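Side-chain contacts in putative silent information regulator 2 (Leishmania infantum, PDB 5OL0), which probably catalyses the NAD-dependent removal of acetyl groups from lysine side chains of proteins, and is thought to act as a regulator of gene expression: residues A[83-88]-A[173-178]; A[96-101]-A[165-170]. All blocks are in the same frame, centred on the assembly; numbering follows the deposited sequence.

Contact 1. Residues A[83-88]-A[173-178]; sequences EKPEIF and GTVSRC. With ZN (zinc ion), chain E.
Val-175 meets Pro-85 with both prongs of its fork: CG1 lies 3.9 Å from Pro-85 CB, and CG2 of Val-175 is 4.0 Å from that same CB. The CA–CB bonds of both residues point across the gap. The two side chains meet at about a right angle, the valine methyls lying across the CB–CG side of the pyrrolidine ring. CG1 also lies 4.2 Å from Pro-85 CG. The first torsion of the valine turns both methyls toward the proline: chi1 of 173° sets CG1 anti to the backbone N and CG2 beside that N, and the pair faces Pro-85 CB from one side, CG1 leaning toward the ring CG. CG2 leans the other way and comes 4.1 Å from the backbone N of Glu-86, in the first turn of helix 85-95. No hydrogen bond crosses the gap; this is a small apolar contact near the surface. Ile-184 widens it, touching both Pro-85 and the side chain of Arg-177, whose NH1 is hydrogen-bonded to Gly-182 O.

The valine segment runs from a helix end to a zinc ligand. Gly-173, with positive phi, is the C-prime residue of a Schellman motif that closes helix 163-171, its N bonding to Ala-170 O. Three residues beyond Val-175, Cys-178 turns SG anti to its own N (chi1 -170°) and binds zinc with SG at 2.3 Å. Cys-154, Cys-157 and Cys-181 supply the other three ligands. The proline–valine contact thus sets the start of a helix against the loop leading into the second CxxC pair of a four-cysteine zinc site, the hallmark of the zinc-binding module of sirtuins.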
ATOM      1  N   GLU A  83     -22.015   6.271  13.008  1.00 49.38           N
ATOM      2  CA  GLU A  83     -23.145   7.172  12.903  1.00 58.05           C
ATOM      3  C   GLU A  83     -24.045   6.793  11.755  1.00 56.65           C
ATOM      4  O   GLU A  83     -25.268   6.767  11.911  1.00 49.70           O
ATOM      5  CB  GLU A  83     -22.612   8.588  12.712  1.00 65.02           C
ATOM      6  CG  GLU A  83     -23.582   9.703  13.045  1.00 73.74           C
ATOM      7  CD  GLU A  83     -22.884  10.949  13.553  1.00 77.66           C
ATOM      8  OE1 GLU A  83     -21.632  10.970  13.571  1.00 80.27           O
ATOM      9  OE2 GLU A  83     -23.591  11.899  13.954  1.00 85.53           O
ATOM     10  N   LYS A  84     -23.427   6.517  10.603  1.00 47.52           N
ATOM     11  CA  LYS A  84     -24.145   6.289   9.361  1.00 51.16           C
ATOM     12  C   LYS A  84     -23.405   5.185   8.539  1.00 44.41           C
ATOM     13  O   LYS A  84     -22.753   5.499   7.514  1.00 40.23           O
ATOM     14  CB  LYS A  84     -24.205   7.580   8.551  1.00 56.72           C
ATOM     15  CG  LYS A  84     -24.940   8.743   9.192  1.00 63.70           C
ATOM     16  CD  LYS A  84     -25.354   9.722   8.102  1.00 72.48           C
ATOM     17  CE  LYS A  84     -25.699  11.116   8.618  1.00 76.71           C
ATOM     18  NZ  LYS A  84     -25.593  12.093   7.486  1.00 78.68           N
ATOM     19  N   PRO A  85     -23.509   3.924   8.986  1.00 39.95           N
ATOM     20  CA  PRO A  85     -22.796   2.805   8.343  1.00 44.02           C
ATOM     21  C   PRO A  85     -23.195   2.596   6.857  1.00 48.17           C
ATOM     22  O   PRO A  85     -22.358   2.238   6.032  1.00 41.73           O
ATOM     23  CB  PRO A  85     -23.092   1.603   9.248  1.00 45.39           C
ATOM     24  CG  PRO A  85     -24.282   1.984  10.080  1.00 45.63           C
ATOM     25  CD  PRO A  85     -24.347   3.484  10.125  1.00 45.49           C
ATOM     26  N   GLU A  86     -24.421   2.963   6.504  1.00 48.82           N
ATOM     27  CA  GLU A  86     -24.852   2.911   5.128  1.00 49.16           C
ATOM     28  C   GLU A  86     -23.851   3.585   4.212  1.00 47.35           C
ATOM     29  O   GLU A  86     -23.683   3.148   3.088  1.00 39.45           O
ATOM     30  CB  GLU A  86     -26.303   3.432   4.953  1.00 57.40           C
ATOM     31  CG  GLU A  86     -26.568   4.891   5.331  1.00 70.17           C
ATOM     32  CD  GLU A  86     -26.879   5.145   6.822  1.00 81.18           C
ATOM     33  OE1 GLU A  86     -26.615   4.268   7.703  1.00 67.62           O
ATOM     34  OE2 GLU A  86     -27.391   6.260   7.109  1.00 88.86           O
ATOM     35  N   ILE A  87     -23.119   4.597   4.690  1.00 45.84           N
ATOM     36  CA  ILE A  87     -22.184   5.311   3.811  1.00 43.36           C
ATOM     37  C   ILE A  87     -20.971   4.437   3.452  1.00 45.98           C
ATOM     38  O   ILE A  87     -20.620   4.288   2.285  1.00 42.58           O
ATOM     39  CB  ILE A  87     -21.692   6.649   4.417  1.00 45.67           C
ATOM     40  CG1 ILE A  87     -22.863   7.639   4.518  1.00 51.52           C
ATOM     41  CG2 ILE A  87     -20.560   7.253   3.572  1.00 46.93           C
ATOM     42  CD1 ILE A  87     -22.651   8.810   5.463  1.00 53.97           C
ATOM     43  N   PHE A  88     -20.304   3.871   4.442  1.00 45.75           N
ATOM     44  CA  PHE A  88     -19.157   3.032   4.074  1.00 41.44           C
ATOM     45  C   PHE A  88     -19.674   1.774   3.342  1.00 35.90           C
ATOM     46  O   PHE A  88     -19.081   1.358   2.390  1.00 33.75           O
ATOM     47  CB  PHE A  88     -18.291   2.678   5.245  1.00 37.44           C
ATOM     48  CG  PHE A  88     -17.404   1.503   4.975  1.00 39.60           C
ATOM     49  CD1 PHE A  88     -16.215   1.671   4.300  1.00 39.27           C
ATOM     50  CD2 PHE A  88     -17.798   0.221   5.370  1.00 34.19           C
ATOM     51  CE1 PHE A  88     -15.410   0.580   4.038  1.00 39.47           C
ATOM     52  CE2 PHE A  88     -17.008  -0.882   5.103  1.00 37.33           C
ATOM     53  CZ  PHE A  88     -15.818  -0.695   4.430  1.00 39.68           C
ATOM     54  N   GLY A 173     -27.168  -4.944   0.200  1.00 45.71           N
ATOM     55  CA  GLY A 173     -27.737  -3.796   0.933  1.00 45.32           C
ATOM     56  C   GLY A 173     -27.920  -3.893   2.436  1.00 43.60           C
ATOM     57  O   GLY A 173     -28.571  -3.045   3.004  1.00 45.45           O
ATOM     58  N   THR A 174     -27.347  -4.888   3.097  1.00 43.88           N
ATOM     59  CA  THR A 174     -27.462  -5.051   4.556  1.00 43.94           C
ATOM     60  C   THR A 174     -26.146  -4.746   5.315  1.00 45.84           C
ATOM     61  O   THR A 174     -25.108  -5.347   5.032  1.00 47.83           O
ATOM     62  CB  THR A 174     -27.875  -6.444   4.854  1.00 44.64           C
ATOM     63  OG1 THR A 174     -29.170  -6.636   4.300  1.00 56.13           O
ATOM     64  CG2 THR A 174     -27.927  -6.723   6.371  1.00 51.39           C
ATOM     65  N   VAL A 175     -26.211  -3.816   6.279  1.00 42.99           N
ATOM     66  CA  VAL A 175     -25.123  -3.586   7.246  1.00 39.99           C
ATOM     67  C   VAL A 175     -25.005  -4.733   8.241  1.00 37.79           C
ATOM     68  O   VAL A 175     -25.889  -4.911   9.045  1.00 41.26           O
ATOM     69  CB  VAL A 175     -25.336  -2.261   8.046  1.00 38.90           C
ATOM     70  CG1 VAL A 175     -24.316  -2.097   9.152  1.00 40.65           C
ATOM     71  CG2 VAL A 175     -25.261  -1.049   7.152  1.00 36.98           C
ATOM     72  N   SER A 176     -23.877  -5.439   8.252  1.00 34.20           N
ATOM     73  CA  SER A 176     -23.660  -6.560   9.164  1.00 33.70           C
ATOM     74  C   SER A 176     -23.556  -6.172  10.630  1.00 36.75           C
ATOM     75  O   SER A 176     -23.043  -5.087  10.978  1.00 33.08           O
ATOM     76  CB  SER A 176     -22.385  -7.297   8.783  1.00 32.79           C
ATOM     77  OG  SER A 176     -22.465  -7.812   7.455  1.00 33.44           O
ATOM     78  N   ARG A 177     -24.011  -7.080  11.486  1.00 37.85           N
ATOM     79  CA  ARG A 177     -24.103  -6.820  12.927  1.00 42.01           C
ATOM     80  C   ARG A 177     -23.571  -7.991  13.711  1.00 39.54           C
ATOM     81  O   ARG A 177     -23.834  -9.138  13.369  1.00 39.67           O
ATOM     82  CB  ARG A 177     -25.567  -6.592  13.325  1.00 44.97           C
ATOM     83  CG  ARG A 177     -26.167  -5.313  12.775  1.00 49.25           C
ATOM     84  CD  ARG A 177     -25.778  -4.175  13.716  1.00 53.57           C
ATOM     85  NE  ARG A 177     -26.255  -2.860  13.313  1.00 59.85           N
ATOM     86  CZ  ARG A 177     -26.064  -1.732  14.021  1.00 62.41           C
ATOM     87  NH1 ARG A 177     -25.398  -1.743  15.180  1.00 49.80           N
ATOM     88  NH2 ARG A 177     -26.521  -0.568  13.547  1.00 63.75           N
ATOM     89  N   CYS A 178     -22.818  -7.681  14.763  1.00 39.81           N
ATOM     90  CA  CYS A 178     -22.217  -8.634  15.667  1.00 43.76           C
ATOM     91  C   CYS A 178     -23.291  -9.493  16.350  1.00 53.42           C
ATOM     92  O   CYS A 178     -24.301  -8.966  16.772  1.00 49.42           O
ATOM     93  CB  CYS A 178     -21.509  -7.847  16.755  1.00 43.18           C
ATOM     94  SG  CYS A 178     -20.443  -8.775  17.857  1.00 47.53           S
TER
HETATM   95 ZN    ZN E1001     -19.463  -6.986  18.989  1.00 53.69          ZN

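Contact 2. Residues A[96-101]-A[165-170]; sequences NLWPGH and QNYLEA
An edge-to-face aromatic pair ties the turn after helix 85-95 to helix 163-171: Tyr-167 presents its ring edge to the face of the Trp-98 indole. The five-membered ring of Trp-98 and the ring of Tyr-167 have centroids 4.7 Å apart and planes at 86°, close to an ideal T-shape. CD1 of Tyr-167 leads, 3.5 Å from Trp-98 CD2, and its neighbour CE1 stands 3.7 Å from Trp-98 CD1. With CG anti to the backbone N (chi1 163°), the Tyr-167 ring reaches the five-membered ring of Trp-98, while the CA, placed by the helix, lies over the six-membered ring, 4.2 Å from its centroid and 20° off the normal, a CH-pi contact.

Trp-98 opens a type II beta turn that ends at His-101, and its ring reaches out of this turn to lie against the helix in the small domain of the sirtuin fold. Phe-149 makes a further edge-to-face pair with the Trp-98 ring. Ala-170 CB, one helical turn after Asn-166, packs 4.2 Å from Trp-98 CZ2. At the indole edge stands Asn-166 ND2, 4.2 Å from Trp-98 CZ3 and buried with no hydrogen-bond partner in the model, whereas OD1 of Asn-166 is bonded to Ser-176 OG and Tyr-89 OH.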
ATOM      1  N   ASN A  96     -15.315  -3.273  -4.914  1.00 38.00           N
ATOM      2  CA  ASN A  96     -15.027  -4.642  -5.372  1.00 40.44           C
ATOM      3  C   ASN A  96     -13.694  -5.181  -4.863  1.00 34.12           C
ATOM      4  O   ASN A  96     -12.986  -5.837  -5.582  1.00 36.44           O
ATOM      5  CB  ASN A  96     -15.104  -4.706  -6.927  1.00 42.65           C
ATOM      6  CG  ASN A  96     -16.462  -5.119  -7.397  1.00 49.95           C
ATOM      7  OD1 ASN A  96     -17.084  -5.996  -6.797  1.00 49.02           O
ATOM      8  ND2 ASN A  96     -16.945  -4.480  -8.465  1.00 51.65           N
ATOM      9  N   LEU A  97     -13.350  -4.848  -3.620  1.00 34.89           N
ATOM     10  CA  LEU A  97     -12.042  -5.181  -3.072  1.00 36.00           C
ATOM     11  C   LEU A  97     -11.973  -6.571  -2.461  1.00 38.57           C
ATOM     12  O   LEU A  97     -10.952  -6.925  -1.895  1.00 31.60           O
ATOM     13  CB  LEU A  97     -11.632  -4.137  -2.015  1.00 36.19           C
ATOM     14  CG  LEU A  97     -11.394  -2.776  -2.683  1.00 34.94           C
ATOM     15  CD1 LEU A  97     -11.139  -1.689  -1.648  1.00 41.42           C
ATOM     16  CD2 LEU A  97     -10.264  -2.826  -3.655  1.00 35.03           C
ATOM     17  N   TRP A  98     -13.063  -7.335  -2.563  1.00 36.96           N
ATOM     18  CA  TRP A  98     -13.141  -8.706  -2.031  1.00 40.31           C
ATOM     19  C   TRP A  98     -12.089  -9.488  -2.762  1.00 33.09           C
ATOM     20  O   TRP A  98     -11.973  -9.325  -3.977  1.00 37.17           O
ATOM     21  CB  TRP A  98     -14.533  -9.345  -2.330  1.00 38.36           C
ATOM     22  CG  TRP A  98     -15.634  -8.427  -1.995  1.00 37.53           C
ATOM     23  CD1 TRP A  98     -16.369  -7.694  -2.884  1.00 34.30           C
ATOM     24  CD2 TRP A  98     -16.066  -8.013  -0.677  1.00 36.61           C
ATOM     25  NE1 TRP A  98     -17.271  -6.949  -2.226  1.00 33.95           N
ATOM     26  CE2 TRP A  98     -17.079  -7.057  -0.873  1.00 38.32           C
ATOM     27  CE3 TRP A  98     -15.711  -8.383   0.628  1.00 36.11           C
ATOM     28  CZ2 TRP A  98     -17.787  -6.464   0.194  1.00 38.98           C
ATOM     29  CZ3 TRP A  98     -16.398  -7.798   1.704  1.00 36.00           C
ATOM     30  CH2 TRP A  98     -17.424  -6.835   1.475  1.00 39.01           C
ATOM     31  N   PRO A  99     -11.293 -10.315  -2.046  1.00 35.52           N
ATOM     32  CA  PRO A  99     -10.220 -11.034  -2.773  1.00 34.29           C
ATOM     33  C   PRO A  99     -10.752 -11.944  -3.869  1.00 36.09           C
ATOM     34  O   PRO A  99     -11.799 -12.594  -3.709  1.00 36.95           O
ATOM     35  CB  PRO A  99      -9.521 -11.878  -1.671  1.00 36.20           C
ATOM     36  CG  PRO A  99     -10.454 -11.873  -0.510  1.00 38.58           C
ATOM     37  CD  PRO A  99     -11.192 -10.560  -0.590  1.00 37.04           C
ATOM     38  N   GLY A 100     -10.053 -11.921  -4.989  1.00 33.56           N
ATOM     39  CA  GLY A 100     -10.324 -12.781  -6.093  1.00 36.21           C
ATOM     40  C   GLY A 100     -10.896 -12.025  -7.276  1.00 36.72           C
ATOM     41  O   GLY A 100     -11.084 -12.654  -8.333  1.00 38.38           O
ATOM     42  N   HIS A 101     -11.237 -10.746  -7.119  1.00 31.03           N
ATOM     43  CA  HIS A 101     -11.635  -9.924  -8.312  1.00 32.62           C
ATOM     44  C   HIS A 101     -10.454  -9.248  -9.051  1.00 31.92           C
ATOM     45  O   HIS A 101     -10.105  -9.604 -10.172  1.00 32.47           O
ATOM     46  CB  HIS A 101     -12.689  -8.881  -7.938  1.00 33.23           C
ATOM     47  CG  HIS A 101     -13.071  -7.988  -9.067  1.00 37.68           C
ATOM     48  ND1 HIS A 101     -13.733  -8.442 -10.189  1.00 42.74           N
ATOM     49  CD2 HIS A 101     -12.840  -6.668  -9.279  1.00 38.92           C
ATOM     50  CE1 HIS A 101     -13.928  -7.433 -11.028  1.00 38.42           C
ATOM     51  NE2 HIS A 101     -13.381  -6.351 -10.502  1.00 36.84           N
ATOM     52  N   GLN A 165     -20.335 -14.104   4.948  1.00 32.42           N
ATOM     53  CA  GLN A 165     -21.559 -13.486   5.406  1.00 33.17           C
ATOM     54  C   GLN A 165     -21.526 -11.980   5.215  1.00 36.11           C
ATOM     55  O   GLN A 165     -22.500 -11.398   4.721  1.00 35.42           O
ATOM     56  CB  GLN A 165     -21.868 -13.832   6.851  1.00 36.54           C
ATOM     57  CG  GLN A 165     -23.182 -13.239   7.233  1.00 35.45           C
ATOM     58  CD  GLN A 165     -23.594 -13.458   8.634  1.00 37.29           C
ATOM     59  OE1 GLN A 165     -23.019 -14.259   9.400  1.00 39.32           O
ATOM     60  NE2 GLN A 165     -24.639 -12.747   8.996  1.00 33.04           N
ATOM     61  N   ASN A 166     -20.397 -11.358   5.574  1.00 34.75           N
ATOM     62  CA  ASN A 166     -20.266  -9.914   5.450  1.00 35.35           C
ATOM     63  C   ASN A 166     -20.368  -9.464   3.988  1.00 33.36           C
ATOM     64  O   ASN A 166     -20.974  -8.475   3.700  1.00 34.97           O
ATOM     65  CB  ASN A 166     -18.963  -9.424   6.095  1.00 37.60           C
ATOM     66  CG  ASN A 166     -18.828  -7.913   6.077  1.00 35.72           C
ATOM     67  OD1 ASN A 166     -19.775  -7.139   6.383  1.00 44.58           O
ATOM     68  ND2 ASN A 166     -17.678  -7.479   5.691  1.00 38.14           N
ATOM     69  N   TYR A 167     -19.781 -10.225   3.090  1.00 32.77           N
ATOM     70  CA  TYR A 167     -19.834  -9.997   1.658  1.00 32.94           C
ATOM     71  C   TYR A 167     -21.285 -10.091   1.145  1.00 32.18           C
ATOM     72  O   TYR A 167     -21.756  -9.212   0.453  1.00 31.78           O
ATOM     73  CB  TYR A 167     -18.922 -11.018   0.933  1.00 33.70           C
ATOM     74  CG  TYR A 167     -19.225 -11.128  -0.562  1.00 36.22           C
ATOM     75  CD1 TYR A 167     -18.706 -10.218  -1.462  1.00 37.73           C
ATOM     76  CD2 TYR A 167     -20.085 -12.094  -1.029  1.00 36.34           C
ATOM     77  CE1 TYR A 167     -19.036 -10.275  -2.807  1.00 38.84           C
ATOM     78  CE2 TYR A 167     -20.419 -12.170  -2.369  1.00 35.43           C
ATOM     79  CZ  TYR A 167     -19.876 -11.274  -3.258  1.00 36.54           C
ATOM     80  OH  TYR A 167     -20.248 -11.354  -4.589  1.00 38.67           O
ATOM     81  N   LEU A 168     -21.981 -11.147   1.532  1.00 31.76           N
ATOM     82  CA  LEU A 168     -23.335 -11.371   1.046  1.00 36.68           C
ATOM     83  C   LEU A 168     -24.280 -10.284   1.574  1.00 38.81           C
ATOM     84  O   LEU A 168     -25.109  -9.742   0.820  1.00 35.46           O
ATOM     85  CB  LEU A 168     -23.828 -12.758   1.468  1.00 34.09           C
ATOM     86  CG  LEU A 168     -23.185 -13.898   0.673  1.00 32.90           C
ATOM     87  CD1 LEU A 168     -23.662 -15.222   1.175  1.00 34.57           C
ATOM     88  CD2 LEU A 168     -23.490 -13.743  -0.799  1.00 35.77           C
ATOM     89  N   GLU A 169     -24.113  -9.934   2.843  1.00 34.46           N
ATOM     90  CA  GLU A 169     -24.909  -8.851   3.429  1.00 38.61           C
ATOM     91  C   GLU A 169     -24.621  -7.497   2.785  1.00 44.37           C
ATOM     92  O   GLU A 169     -25.532  -6.800   2.312  1.00 41.04           O
ATOM     93  CB  GLU A 169     -24.745  -8.833   4.934  1.00 38.43           C
ATOM     94  CG  GLU A 169     -25.604  -9.887   5.596  1.00 37.31           C
ATOM     95  CD  GLU A 169     -25.337 -10.041   7.078  1.00 42.30           C
ATOM     96  OE1 GLU A 169     -24.486  -9.335   7.661  1.00 47.60           O
ATOM     97  OE2 GLU A 169     -25.974 -10.905   7.669  1.00 41.59           O
ATOM     98  N   ALA A 170     -23.341  -7.162   2.676  1.00 41.45           N
ATOM     99  CA  ALA A 170     -22.963  -5.894   2.103  1.00 38.48           C
ATOM    100  C   ALA A 170     -23.458  -5.746   0.710  1.00 43.30           C
ATOM    101  O   ALA A 170     -24.021  -4.691   0.384  1.00 38.05           O
ATOM    102  CB  ALA A 170     -21.457  -5.627   2.157  1.00 36.60           C
TER

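Helix 85-95 and helix 163-171 connect the two contacts, whose centres are 14 Å apart. Contact 1 uses the start of the first helix and the loop after the second; contact 2 uses the loop after the first and the body of the second. They also touch directly: Ser-176 OG lies 2.5 Å from Glu-169 OE1, and Thr-174 N 2.8 Å from Glu-169 O, both probable hydrogen bonds. Contact 1 contains a zinc ligand, whereas in contact 2 the Asn-166 side chain is about 13 Å from the metal. Contact 2 lies toward the probable NAD site, the Trp-98 side chain being about 10 Å from that of Asp-129.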